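Local coordinates for uncharacterized protein YfeY (Escherichia coli, PDB 2QZB) that is of unknown function but is probably a bacterial lipoprotein of the DUF1131 family, built round a long antiparallel beta sheet, at residues Val16-Gly20 and Lys161-Arg165; Leu30-Ile35 and Val57-Glu61; Lys64-Met70 and Ile82-Asp88; Ala108-Lys114 and Glu145-Asp151; Phe137-Trp141 and Lys155-Val159. All blocks are in the same frame, centred on the assembly; numbering follows the deposited sequence.

Interaction 1. Residues Val16-Gly20 and Lys161-Arg165; sequences VSEQG and KIIWR
The indole of Trp164 is pressed against the tight turn Ser17-Gly20, the closely packed half of the contact. Gly20 CA lies over one face of the ring, 3.8 Å from the centroid of its five-membered part, a CH-pi contact; the backbone angles of Gly20 by themselves call for glycine. At the ring edge NE1 donates to Glu18 O at 2.9 Å. The bond is nearly straight, with an N-H...O angle of 173°, and the oxygen lies in the indole plane although the donor stands above the carbonyl plane. With CG anti to the backbone N (chi1 172°), the indole reaches out from its strand to the turn. The turn is a type I beta turn linking the short strands 16-17 and 20-21 into a small hairpin, which packs here on strand 158-165 of the large antiparallel sheet. Val16 extends the apolar surface: its CG1 meets Trp164 CB at 3.9 Å, and its CG2 touches Ile162 CG2 at 4.0 Å, beta-branched residues suiting both strands. The other side of the turn is looser and more polar. Ser17 and Gln19 point away from strand 158-165; Ser17 OG donates to Gln19 OE1 and accepts from Gln19 N at 3.3 Å, an ST turn. Glu18 also turns away, its carboxylate hydrogen-bonded to the Ser130 hydroxyl, Gln131 N and His132 ND1.

Interaction 2. Residues Leu30-Ile35 and Val57-Glu61; sequences LQEQAI and VRFFE
Arg58 and Leu30 meet through both a carbonyl and a methyl group. Followed outward, the arginine begins with CB, 3.9 Å from Leu30 CD2. The chain then bends at chi3 (56°), carrying the guanidinium round until CZ faces Leu30 O at 3.1 Å. NH2 and NH1 both donate to Leu30 O, NH2 at 2.6 Å and NH1 at 2.8 Å, and NH1 also packs on Leu30 CD2 at 3.6 Å. This end-on grip on one oxygen, which lies near the guanidinium plane, uses two arginine nitrogens at once and should help to hold the group's rotation, though both bonds are bent. Gln31 OE1 lies close to NH2 without a hydrogen bond, its amide plane 18° from that of the guanidinium.

Phe60 supplies the apolar half. Leu30 CG sits 3.7 Å from CE1, while Ile35 CD1 makes a CH-pi contact, 4.0 Å from the ring centroid. The flat ring takes Ile35 on a face and Leu30 at its edge. Gln31 holds the N-cap position of helix 32-38, and the helix's first turn, through Ile35, rests on Phe60 of strand 55-64. Leu30 and Ile35 also touch Ile72 of strand 67-73, and Ile35 reaches Leu45 of strand 44-52.

Interaction 3. Residues Lys64-Met70 and Ile82-Asp88; sequences KGDNVAM and IDVLDSD
Met70 and Ile82 lie side by side and point the same way, Met70 SD 3.9 Å from Ile82 CG2, the flexible thioether fitting against a branched aliphatic chain. Met70 pairs with Val84 as an antiparallel non-hydrogen-bonded pair, and its CA makes a CA-H...O contact with Asp83 O. Further out, Ala69 O accepts from Leu85 N at 2.8 Å and weakly from Asp86 N, while the small Ala69 CB lets Asp86 CB approach to 3.9 Å. At the polar edge Lys64, bent at chi3 (88°), brings NZ to Asp86 OD1 at 2.9 Å and to Asp88 OD1 at 2.7 Å, a salt-bridge network. Asp88 N reaches Asp86 OD1 from the opposite face of the carboxylate, closing an Asx turn, while the Tyr43 hydroxyl is hydrogen-bonded to Asp86 OD2. Strands 67-73 and 81-84 form a hairpin in the large sheet; Ala69 and Met70 make a classic bulge opposite Val62 of strand 55-64, and strand 158-165 flanks the other side.

Interaction 4. Residues Ala108-Lys114 and Glu145-Asp151; sequences AFGNCQK and EGLMPSD
Strand 112-114 is an edge strand of the large antiparallel sheet within this chain, and the irregular loop that leads into helix 151-154 packs along it and the turn before it. Met148 and Lys114 carry most of the contact. Bent at chi3 (-64°), Met148 lays its thioether against the strand: SD is 3.6 Å from Cys112 CB, and CE lies 3.9 Å from Ala108 CB and comes up to the carbonyl oxygen Cys112 O at 3.1 Å. An unbranched, flexible side chain suits this position between two small residues. Cys112 itself is held by the disulfide to Cys125 on the adjoining strand 123-126, so the methionine rests on a covalently braced part of the sheet. Lys114 lies along the loop backbone. Its CG and CD pass Met148 and Leu147, with CD 3.6 Å from Leu147 C, and bends at chi3 and chi4 bring NZ to Glu145 O at 2.9 Å. At the far end Asp151 OD1 accepts from Ala108 N at 2.8 Å; the bond is fairly straight at 167°, and the donor stands above the carboxylate plane. A water donates to Asp151 OD2 at 2.6 Å and accepts weakly from Phe109 N. Lys114 and Asp151 each hydrogen-bond to a main-chain group, so the two ends of the contact are held by polar bonds while the thioether fills the middle.

Interaction 5. Residues Phe137-Trp141 and Lys155-Val159; sequences FSGEW and KNWKV
Strands 133-138 and 158-165 run antiparallel as neighbours in the large sheet, and here their paired ends splay into loops. Ser138 and Lys158 form a hydrogen-bonded pair, with Ser138 N to Lys158 O at 3.0 Å and Lys158 N to Ser138 O at 3.1 Å; Phe137 and Val159 follow as a non-hydrogen-bonded pair. Beyond the pairing, Trp157 has CG anti to its carbonyl carbon (chi1 -75°), which carries the indole across the departing backbone at Gly139. Gly139 CA lies over the ring, 3.4 Å from the centroid of the five-membered part and 7° off its normal, a CH-pi contact; glycine suits this place, as there is no room for a side chain between its CA and the ring. The main chain thus covers this face closely, and Gly139 N sits over the middle of the indole. Phe137 CB meets the ring's edge, and Phe137 CE2 touches Val159 CG2 at 3.4 Å; the phenyl also packs edge-to-face with Phe101. Trp141, whose own NE1 bonds to Pro144 O, approaches obliquely, its CE3 3.6 Å from Trp157 CH2. Trp157 NE1 donates to Glu140 O at 3.1 Å, the oxygen close to the indole plane but the donor well above the plane of the carbonyl.

All five interactions reach the same large antiparallel sheet. Interactions 1 and 3 meet where strands 158-165 and 81-84 adjoin: Ile162 O lies 2.6 Å from Val84 N and Trp164 N lies 2.9 Å from Ile82 O, both probable hydrogen bonds. Interaction 2 is linked to interaction 3 through neighbouring strands 55-64 and 67-73, Glu61 OE1 packing 3.7 Å from Val68 CG2. At the other end interactions 4 and 5 touch, with Pro149 CD 3.4 Å from Trp141 CH2, and their segments alternate along the chain. Interaction 5 shares strand 158-165 with interaction 1. The centres of interactions 2 and 4 are about 32 Å apart, on opposite sides of the chain's centre.

Interaction 1. Residues Val16-Gly20 and Lys161-Arg165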
# COMPACT_ATOMS: atom_id res chain seq x y z
N VAL A 16 4.04 8.63 -1.74
CA VAL A 16 4.02 7.59 -2.75
C VAL A 16 3.86 8.23 -4.14
O VAL A 16 2.95 9.02 -4.38
CB VAL A 16 2.86 6.62 -2.49
CG1 VAL A 16 3.06 5.32 -3.26
CG2 VAL A 16 2.73 6.36 -0.97
N SER A 17 4.76 7.85 -5.05
CA SER A 17 4.74 8.35 -6.43
C SER A 17 5.01 7.18 -7.35
O SER A 17 5.33 6.10 -6.88
CB SER A 17 5.82 9.41 -6.62
OG SER A 17 7.15 8.82 -6.63
N GLU A 18 4.90 7.39 -8.67
CA GLU A 18 5.24 6.38 -9.67
C GLU A 18 6.60 5.70 -9.43
O GLU A 18 6.74 4.52 -9.73
CB GLU A 18 5.26 6.99 -11.09
CG GLU A 18 3.90 7.49 -11.57
CD GLU A 18 2.85 6.42 -11.48
OE1 GLU A 18 2.91 5.43 -12.25
OE2 GLU A 18 1.96 6.54 -10.63
N GLN A 19 7.56 6.47 -8.90
CA GLN A 19 8.93 6.02 -8.62
C GLN A 19 9.19 5.31 -7.29
O GLN A 19 10.24 4.72 -7.11
CB GLN A 19 9.90 7.21 -8.67
CG GLN A 19 9.71 8.16 -9.84
CD GLN A 19 8.62 9.23 -9.58
OE1 GLN A 19 8.60 9.88 -8.51
NE2 GLN A 19 7.75 9.45 -10.56
N GLY A 20 8.27 5.41 -6.34
CA GLY A 20 8.47 4.74 -5.06
C GLY A 20 7.89 5.54 -3.92
O GLY A 20 6.90 6.24 -4.10
N LYS A 161 -4.86 1.35 3.01
CA LYS A 161 -3.47 1.15 2.61
C LYS A 161 -3.23 1.76 1.23
O LYS A 161 -4.13 1.79 0.38
CB LYS A 161 -3.21 -0.35 2.61
CG LYS A 161 -1.84 -0.80 2.29
CD LYS A 161 -1.55 -2.00 3.15
CE LYS A 161 -2.18 -3.24 2.61
NZ LYS A 161 -1.70 -4.43 3.39
N ILE A 162 -2.02 2.27 1.01
CA ILE A 162 -1.60 2.70 -0.31
C ILE A 162 -0.47 1.73 -0.75
O ILE A 162 0.49 1.50 0.01
CB ILE A 162 -1.13 4.20 -0.34
CG1 ILE A 162 -2.24 5.13 0.20
CG2 ILE A 162 -0.72 4.61 -1.78
CD1 ILE A 162 -1.81 6.52 0.39
N ILE A 163 -0.59 1.18 -1.95
CA ILE A 163 0.39 0.18 -2.43
C ILE A 163 1.11 0.68 -3.66
O ILE A 163 0.48 1.11 -4.64
CB ILE A 163 -0.32 -1.14 -2.74
CG1 ILE A 163 -1.14 -1.57 -1.51
CG2 ILE A 163 0.69 -2.23 -3.19
CD1 ILE A 163 -2.10 -2.64 -1.85
N TRP A 164 2.43 0.64 -3.62
CA TRP A 164 3.24 0.92 -4.79
C TRP A 164 3.82 -0.41 -5.30
O TRP A 164 4.28 -1.23 -4.47
CB TRP A 164 4.38 1.88 -4.45
CG TRP A 164 5.36 2.04 -5.61
CD1 TRP A 164 5.27 2.94 -6.63
CD2 TRP A 164 6.58 1.28 -5.85
NE1 TRP A 164 6.34 2.79 -7.49
CE2 TRP A 164 7.16 1.79 -7.02
CE3 TRP A 164 7.22 0.23 -5.17
CZ2 TRP A 164 8.37 1.28 -7.56
CZ3 TRP A 164 8.41 -0.27 -5.69
CH2 TRP A 164 8.97 0.25 -6.88
N ARG A 165 3.82 -0.63 -6.63
CA ARG A 165 4.46 -1.86 -7.20
C ARG A 165 5.36 -1.50 -8.38
O ARG A 165 4.96 -0.69 -9.21
CB ARG A 165 3.42 -2.89 -7.66
CG ARG A 165 2.59 -3.60 -6.55
CD ARG A 165 1.53 -4.43 -7.20
NE ARG A 165 0.74 -5.31 -6.32
CZ ARG A 165 -0.47 -4.99 -5.86
NH1 ARG A 165 -0.98 -3.81 -6.16
NH2 ARG A 165 -1.16 -5.82 -5.08

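Interaction 2. Residues Leu30-Ile35 and Val57-Glu61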
# COMPACT_ATOMS: atom_id res chain seq x y z
N LEU A 30 17.15 -4.52 -1.16
CA LEU A 30 16.36 -4.94 -0.04
C LEU A 30 17.28 -5.29 1.13
O LEU A 30 17.49 -6.45 1.45
CB LEU A 30 15.42 -6.07 -0.41
CG LEU A 30 14.37 -6.36 0.66
CD1 LEU A 30 13.22 -5.37 0.53
CD2 LEU A 30 13.91 -7.77 0.55
N GLN A 31 17.82 -4.26 1.77
CA GLN A 31 18.83 -4.45 2.81
C GLN A 31 18.63 -3.42 3.90
O GLN A 31 18.25 -2.30 3.62
CB GLN A 31 20.24 -4.32 2.19
CG GLN A 31 20.60 -5.50 1.24
CD GLN A 31 20.82 -6.82 1.96
OE1 GLN A 31 20.38 -7.88 1.49
NE2 GLN A 31 21.48 -6.77 3.09
N GLU A 32 18.92 -3.80 5.14
CA GLU A 32 18.70 -2.95 6.29
C GLU A 32 19.24 -1.53 6.12
O GLU A 32 18.50 -0.57 6.29
CB GLU A 32 19.24 -3.58 7.59
CG GLU A 32 18.76 -2.81 8.81
CD GLU A 32 19.06 -3.48 10.14
OE1 GLU A 32 20.18 -4.00 10.33
OE2 GLU A 32 18.16 -3.45 11.01
N GLN A 33 20.52 -1.38 5.80
CA GLN A 33 21.14 -0.04 5.80
C GLN A 33 20.70 0.83 4.61
O GLN A 33 20.59 2.06 4.70
CB GLN A 33 22.67 -0.14 5.92
CG GLN A 33 23.26 0.42 7.26
CD GLN A 33 23.17 -0.52 8.46
OE1 GLN A 33 23.93 -0.38 9.41
NE2 GLN A 33 22.25 -1.49 8.43
N ALA A 34 20.41 0.17 3.49
CA ALA A 34 19.91 0.88 2.31
C ALA A 34 18.54 1.51 2.59
O ALA A 34 18.28 2.64 2.27
CB ALA A 34 19.83 -0.06 1.16
N ILE A 35 17.66 0.74 3.19
CA ILE A 35 16.32 1.23 3.54
C ILE A 35 16.40 2.34 4.60
O ILE A 35 15.77 3.38 4.45
CB ILE A 35 15.46 0.04 3.99
CG1 ILE A 35 15.15 -0.81 2.76
CG2 ILE A 35 14.16 0.48 4.79
CD1 ILE A 35 14.89 -2.24 3.12
N VAL A 57 11.50 -15.32 0.47
CA VAL A 57 11.94 -13.92 0.29
C VAL A 57 11.94 -13.16 1.62
O VAL A 57 11.13 -13.44 2.52
CB VAL A 57 11.08 -13.11 -0.71
CG1 VAL A 57 11.24 -13.63 -2.16
CG2 VAL A 57 9.61 -13.07 -0.29
N ARG A 58 12.81 -12.16 1.69
CA ARG A 58 12.86 -11.30 2.83
C ARG A 58 11.89 -10.14 2.64
O ARG A 58 11.56 -9.75 1.50
CB ARG A 58 14.29 -10.81 2.99
CG ARG A 58 15.28 -11.97 3.28
CD ARG A 58 16.69 -11.68 2.77
NE ARG A 58 17.23 -10.44 3.32
CZ ARG A 58 17.40 -9.31 2.63
NH1 ARG A 58 17.10 -9.26 1.32
NH2 ARG A 58 17.89 -8.23 3.24
N PHE A 59 11.39 -9.65 3.77
CA PHE A 59 10.65 -8.38 3.81
C PHE A 59 11.07 -7.54 5.02
O PHE A 59 11.70 -8.08 5.94
CB PHE A 59 9.12 -8.60 3.76
CG PHE A 59 8.54 -9.24 4.98
CD1 PHE A 59 8.39 -10.61 5.06
CD2 PHE A 59 8.08 -8.46 6.03
CE1 PHE A 59 7.84 -11.20 6.18
CE2 PHE A 59 7.55 -9.02 7.16
CZ PHE A 59 7.40 -10.41 7.24
N PHE A 60 10.76 -6.24 4.98
CA PHE A 60 10.99 -5.34 6.12
C PHE A 60 9.70 -4.66 6.51
O PHE A 60 8.88 -4.34 5.66
CB PHE A 60 12.09 -4.29 5.82
CG PHE A 60 13.46 -4.87 5.68
CD1 PHE A 60 13.90 -5.39 4.44
CD2 PHE A 60 14.32 -4.95 6.79
CE1 PHE A 60 15.14 -5.97 4.30
CE2 PHE A 60 15.57 -5.52 6.67
CZ PHE A 60 15.99 -6.04 5.43
N GLU A 61 9.51 -4.46 7.82
CA GLU A 61 8.45 -3.63 8.36
C GLU A 61 9.08 -2.37 8.94
O GLU A 61 9.98 -2.41 9.80
CB GLU A 61 7.64 -4.38 9.43
CG GLU A 61 6.65 -5.42 8.82
CD GLU A 61 5.95 -6.24 9.87
OE1 GLU A 61 4.81 -6.68 9.64
OE2 GLU A 61 6.53 -6.41 10.96

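Interaction 3. Residues Lys64-Met70 and Ile82-Asp88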
# COMPACT_ATOMS: atom_id res chain seq x y z
N LYS A 64 6.27 2.55 13.12
CA LYS A 64 5.99 3.89 13.63
C LYS A 64 5.34 3.67 14.97
O LYS A 64 4.19 3.26 15.06
CB LYS A 64 5.09 4.68 12.69
CG LYS A 64 4.99 6.18 13.08
CD LYS A 64 4.18 7.00 12.09
CE LYS A 64 2.69 7.00 12.42
NZ LYS A 64 1.99 8.20 11.81
N GLY A 65 6.13 3.85 16.02
CA GLY A 65 5.76 3.37 17.34
C GLY A 65 5.52 1.88 17.32
O GLY A 65 6.35 1.09 16.83
N ASP A 66 4.32 1.52 17.79
CA ASP A 66 3.87 0.15 17.99
C ASP A 66 3.30 -0.51 16.72
O ASP A 66 2.96 -1.71 16.71
CB ASP A 66 2.73 0.20 19.06
CG ASP A 66 1.95 1.58 19.06
OD1 ASP A 66 0.70 1.57 19.28
OD2 ASP A 66 2.55 2.68 18.88
N ASN A 67 3.19 0.29 15.66
CA ASN A 67 2.38 -0.04 14.49
C ASN A 67 3.24 -0.07 13.21
O ASN A 67 4.22 0.68 13.07
CB ASN A 67 1.30 1.02 14.29
CG ASN A 67 0.16 0.94 15.31
OD1 ASN A 67 -0.40 -0.13 15.63
ND2 ASN A 67 -0.21 2.09 15.82
N VAL A 68 2.84 -0.90 12.26
CA VAL A 68 3.55 -0.99 11.01
C VAL A 68 3.19 0.23 10.20
O VAL A 68 2.02 0.50 9.97
CB VAL A 68 3.22 -2.32 10.28
CG1 VAL A 68 3.89 -2.40 8.95
CG2 VAL A 68 3.63 -3.48 11.12
N ALA A 69 4.20 1.00 9.80
CA ALA A 69 4.00 2.16 8.90
C ALA A 69 4.11 1.78 7.41
O ALA A 69 3.46 2.41 6.56
CB ALA A 69 5.02 3.26 9.21
N MET A 70 4.96 0.79 7.10
CA MET A 70 5.17 0.30 5.70
C MET A 70 5.68 -1.11 5.79
O MET A 70 6.46 -1.45 6.71
CB MET A 70 6.31 1.01 4.91
CG MET A 70 6.33 2.51 4.79
SD MET A 70 7.72 3.14 3.76
CE MET A 70 7.75 4.75 4.50
N ILE A 82 5.80 -1.83 -1.96
CA ILE A 82 5.78 -1.14 -0.63
C ILE A 82 4.32 -0.88 -0.33
O ILE A 82 3.63 -0.23 -1.14
CB ILE A 82 6.51 0.22 -0.64
CG1 ILE A 82 7.97 0.06 -1.08
CG2 ILE A 82 6.43 0.91 0.79
CD1 ILE A 82 8.62 1.31 -1.73
N ASP A 83 3.83 -1.45 0.77
CA ASP A 83 2.50 -1.11 1.27
C ASP A 83 2.62 -0.02 2.35
O ASP A 83 3.41 -0.16 3.27
CB ASP A 83 1.85 -2.34 1.87
CG ASP A 83 1.73 -3.49 0.85
OD1 ASP A 83 0.80 -4.30 1.00
OD2 ASP A 83 2.57 -3.58 -0.07
N VAL A 84 1.87 1.07 2.21
CA VAL A 84 2.00 2.20 3.12
C VAL A 84 0.77 2.20 3.99
O VAL A 84 -0.37 2.16 3.49
CB VAL A 84 2.20 3.55 2.40
CG1 VAL A 84 2.33 4.74 3.42
CG2 VAL A 84 3.45 3.52 1.53
N LEU A 85 0.98 2.21 5.29
CA LEU A 85 -0.14 2.30 6.23
C LEU A 85 -0.07 3.56 7.10
O LEU A 85 -0.96 3.83 7.89
CB LEU A 85 -0.18 1.06 7.11
CG LEU A 85 -0.26 -0.30 6.38
CD1 LEU A 85 1.09 -0.88 5.96
CD2 LEU A 85 -0.88 -1.25 7.31
N ASP A 86 1.03 4.28 6.97
CA ASP A 86 1.30 5.52 7.71
C ASP A 86 0.43 6.63 7.14
O ASP A 86 0.55 7.00 5.94
CB ASP A 86 2.76 5.90 7.53
CG ASP A 86 3.21 7.08 8.40
OD1 ASP A 86 2.37 7.80 9.00
OD2 ASP A 86 4.43 7.27 8.47
N SER A 87 -0.46 7.16 8.00
CA SER A 87 -1.44 8.13 7.54
C SER A 87 -0.76 9.43 7.14
O SER A 87 -1.30 10.19 6.36
CB SER A 87 -2.53 8.36 8.60
OG SER A 87 -1.92 8.88 9.77
N ASP A 88 0.45 9.65 7.65
CA ASP A 88 1.26 10.80 7.29
C ASP A 88 1.93 10.76 5.91
O ASP A 88 2.55 11.74 5.50
CB ASP A 88 2.35 11.04 8.34
CG ASP A 88 1.78 11.25 9.74
OD1 ASP A 88 2.37 10.68 10.70
OD2 ASP A 88 0.75 11.96 9.85

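Interaction 4. Residues Ala108-Lys114 and Glu145-Asp151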
# COMPACT_ATOMS: atom_id res chain seq x y z
N ALA A 108 -17.31 0.53 -8.37
CA ALA A 108 -16.16 -0.38 -8.24
C ALA A 108 -15.75 -1.05 -9.56
O ALA A 108 -14.56 -1.26 -9.80
CB ALA A 108 -16.46 -1.44 -7.18
N PHE A 109 -16.75 -1.34 -10.39
CA PHE A 109 -16.60 -2.13 -11.63
C PHE A 109 -15.32 -1.79 -12.36
O PHE A 109 -15.05 -0.62 -12.67
CB PHE A 109 -17.84 -1.96 -12.54
CG PHE A 109 -17.77 -2.77 -13.83
CD1 PHE A 109 -18.38 -4.02 -13.91
CD2 PHE A 109 -17.10 -2.28 -14.96
CE1 PHE A 109 -18.31 -4.78 -15.08
CE2 PHE A 109 -17.03 -3.03 -16.13
CZ PHE A 109 -17.63 -4.28 -16.19
N GLY A 110 -14.51 -2.82 -12.60
CA GLY A 110 -13.32 -2.71 -13.45
C GLY A 110 -12.13 -2.01 -12.83
O GLY A 110 -10.99 -2.31 -13.18
N ASN A 111 -12.39 -1.04 -11.95
CA ASN A 111 -11.35 -0.31 -11.19
C ASN A 111 -10.71 -1.17 -10.07
O ASN A 111 -9.51 -1.06 -9.75
CB ASN A 111 -12.00 0.90 -10.50
CG ASN A 111 -12.72 1.88 -11.47
OD1 ASN A 111 -12.07 2.71 -12.12
ND2 ASN A 111 -14.08 1.83 -11.50
N CYS A 112 -11.55 -2.02 -9.47
CA CYS A 112 -11.36 -2.58 -8.14
C CYS A 112 -11.60 -4.07 -8.12
O CYS A 112 -12.38 -4.58 -8.91
CB CYS A 112 -12.35 -1.95 -7.16
SG CYS A 112 -12.29 -0.14 -7.15
N GLN A 113 -10.91 -4.74 -7.19
CA GLN A 113 -10.97 -6.18 -6.98
C GLN A 113 -10.71 -6.47 -5.49
O GLN A 113 -10.08 -5.68 -4.79
CB GLN A 113 -9.90 -6.87 -7.85
CG GLN A 113 -10.35 -7.11 -9.31
CD GLN A 113 -9.19 -7.17 -10.32
OE1 GLN A 113 -8.00 -7.22 -9.97
NE2 GLN A 113 -9.55 -7.12 -11.60
N LYS A 114 -11.21 -7.60 -5.01
CA LYS A 114 -10.86 -8.08 -3.66
C LYS A 114 -9.35 -8.15 -3.54
O LYS A 114 -8.68 -8.63 -4.46
CB LYS A 114 -11.43 -9.47 -3.41
CG LYS A 114 -12.92 -9.57 -3.42
CD LYS A 114 -13.36 -10.97 -3.04
CE LYS A 114 -12.82 -11.39 -1.68
NZ LYS A 114 -13.65 -10.82 -0.58
N GLU A 145 -19.13 -13.39 1.11
CA GLU A 145 -17.77 -13.07 1.52
C GLU A 145 -16.71 -13.23 0.41
O GLU A 145 -15.60 -12.71 0.53
CB GLU A 145 -17.44 -13.93 2.75
CG GLU A 145 -16.22 -13.53 3.56
CD GLU A 145 -16.35 -13.96 5.01
OE1 GLU A 145 -17.33 -13.52 5.67
OE2 GLU A 145 -15.48 -14.73 5.49
N GLY A 146 -17.05 -13.92 -0.68
CA GLY A 146 -16.07 -14.24 -1.72
C GLY A 146 -16.09 -13.29 -2.90
O GLY A 146 -15.39 -13.50 -3.89
N LEU A 147 -16.90 -12.24 -2.78
CA LEU A 147 -17.07 -11.21 -3.81
C LEU A 147 -16.72 -9.82 -3.27
O LEU A 147 -16.71 -9.62 -2.05
CB LEU A 147 -18.54 -11.18 -4.24
CG LEU A 147 -19.20 -12.48 -4.68
CD1 LEU A 147 -20.71 -12.27 -4.74
CD2 LEU A 147 -18.64 -12.92 -6.02
N MET A 148 -16.45 -8.86 -4.17
CA MET A 148 -16.46 -7.45 -3.79
C MET A 148 -17.87 -7.09 -3.34
O MET A 148 -18.82 -7.47 -4.00
CB MET A 148 -16.11 -6.55 -4.99
CG MET A 148 -14.65 -6.29 -5.22
SD MET A 148 -14.43 -4.75 -6.12
CE MET A 148 -15.22 -5.09 -7.70
N PRO A 149 -18.02 -6.36 -2.21
CA PRO A 149 -19.32 -5.75 -1.89
C PRO A 149 -19.79 -4.73 -2.95
O PRO A 149 -18.99 -4.23 -3.75
CB PRO A 149 -19.07 -5.05 -0.55
CG PRO A 149 -17.88 -5.65 -0.01
CD PRO A 149 -17.02 -6.07 -1.18
N SER A 150 -21.08 -4.41 -2.93
CA SER A 150 -21.70 -3.54 -3.91
C SER A 150 -21.24 -2.09 -3.74
O SER A 150 -20.61 -1.74 -2.73
CB SER A 150 -23.21 -3.59 -3.76
OG SER A 150 -23.63 -2.73 -2.71
N ASP A 151 -21.61 -1.26 -4.72
CA ASP A 151 -21.30 0.17 -4.75
C ASP A 151 -21.93 0.97 -3.59
O ASP A 151 -21.31 1.91 -3.10
CB ASP A 151 -21.69 0.79 -6.11
CG ASP A 151 -20.97 0.13 -7.31
OD1 ASP A 151 -19.77 -0.24 -7.20
OD2 ASP A 151 -21.63 -0.02 -8.37
O HOH W 1 -20.06 -1.63 -9.74

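Interaction 5. Residues Phe137-Trp141 and Lys155-Val159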
# COMPACT_ATOMS: atom_id res chain seq x y z
N PHE A 137 -9.12 -0.46 0.38
CA PHE A 137 -10.21 0.20 1.10
C PHE A 137 -10.71 -0.75 2.16
O PHE A 137 -10.66 -1.96 1.96
CB PHE A 137 -11.36 0.58 0.14
CG PHE A 137 -11.03 1.74 -0.75
CD1 PHE A 137 -10.36 1.54 -1.97
CD2 PHE A 137 -11.32 3.02 -0.36
CE1 PHE A 137 -10.02 2.61 -2.77
CE2 PHE A 137 -11.00 4.09 -1.15
CZ PHE A 137 -10.32 3.89 -2.35
N SER A 138 -11.17 -0.23 3.29
CA SER A 138 -11.91 -1.09 4.22
C SER A 138 -13.09 -0.36 4.83
O SER A 138 -13.15 0.88 4.79
CB SER A 138 -11.03 -1.75 5.29
OG SER A 138 -9.98 -0.93 5.73
N GLY A 139 -14.04 -1.13 5.34
CA GLY A 139 -15.30 -0.57 5.84
C GLY A 139 -16.18 -1.74 6.22
O GLY A 139 -15.70 -2.88 6.26
N GLU A 140 -17.46 -1.47 6.52
CA GLU A 140 -18.39 -2.53 6.92
C GLU A 140 -18.69 -3.49 5.77
O GLU A 140 -19.15 -3.05 4.70
CB GLU A 140 -19.71 -1.94 7.45
CG GLU A 140 -20.62 -2.94 8.22
CD GLU A 140 -21.70 -2.21 9.08
OE1 GLU A 140 -21.75 -0.95 9.05
OE2 GLU A 140 -22.49 -2.91 9.77
N TRP A 141 -18.44 -4.77 5.98
CA TRP A 141 -18.78 -5.77 4.97
C TRP A 141 -20.28 -6.04 4.95
O TRP A 141 -20.95 -5.97 6.00
CB TRP A 141 -18.01 -7.08 5.18
CG TRP A 141 -18.06 -7.97 3.97
CD1 TRP A 141 -19.03 -8.88 3.66
CD2 TRP A 141 -17.10 -8.02 2.91
NE1 TRP A 141 -18.74 -9.48 2.45
CE2 TRP A 141 -17.55 -8.98 1.98
CE3 TRP A 141 -15.90 -7.35 2.66
CZ2 TRP A 141 -16.85 -9.29 0.82
CZ3 TRP A 141 -15.19 -7.65 1.51
CH2 TRP A 141 -15.67 -8.62 0.61
N LYS A 155 -19.35 2.94 -0.95
CA LYS A 155 -19.24 4.41 -1.03
C LYS A 155 -18.69 5.02 0.26
O LYS A 155 -17.95 6.01 0.21
CB LYS A 155 -20.55 5.10 -1.47
CG LYS A 155 -21.73 4.86 -0.54
CD LYS A 155 -23.06 5.49 -1.06
CE LYS A 155 -23.97 5.85 0.14
NZ LYS A 155 -25.46 5.77 -0.10
N ASN A 156 -18.98 4.36 1.39
CA ASN A 156 -18.57 4.78 2.72
C ASN A 156 -17.24 4.15 3.21
O ASN A 156 -16.76 4.46 4.32
CB ASN A 156 -19.71 4.45 3.71
CG ASN A 156 -21.02 5.13 3.35
OD1 ASN A 156 -21.04 6.35 3.07
ND2 ASN A 156 -22.11 4.35 3.31
N TRP A 157 -16.66 3.28 2.40
CA TRP A 157 -15.32 2.75 2.72
C TRP A 157 -14.23 3.83 2.65
O TRP A 157 -14.42 4.89 2.05
CB TRP A 157 -15.01 1.55 1.83
CG TRP A 157 -15.77 0.29 2.24
CD1 TRP A 157 -17.01 0.22 2.80
CD2 TRP A 157 -15.31 -1.07 2.13
NE1 TRP A 157 -17.35 -1.09 3.06
CE2 TRP A 157 -16.31 -1.90 2.66
CE3 TRP A 157 -14.13 -1.65 1.64
CZ2 TRP A 157 -16.20 -3.30 2.68
CZ3 TRP A 157 -13.99 -3.04 1.69
CH2 TRP A 157 -15.03 -3.85 2.21
N LYS A 158 -13.10 3.60 3.31
CA LYS A 158 -12.01 4.56 3.32
C LYS A 158 -10.70 3.84 3.03
O LYS A 158 -10.57 2.68 3.37
CB LYS A 158 -11.91 5.27 4.69
CG LYS A 158 -13.12 6.17 4.95
CD LYS A 158 -12.99 6.94 6.24
CE LYS A 158 -14.28 7.76 6.51
NZ LYS A 158 -14.31 8.19 7.97
N VAL A 159 -9.74 4.57 2.46
CA VAL A 159 -8.46 4.04 2.12
C VAL A 159 -7.77 3.58 3.40
O VAL A 159 -7.62 4.37 4.35
CB VAL A 159 -7.56 5.14 1.41
CG1 VAL A 159 -6.13 4.65 1.24
CG2 VAL A 159 -8.14 5.52 0.05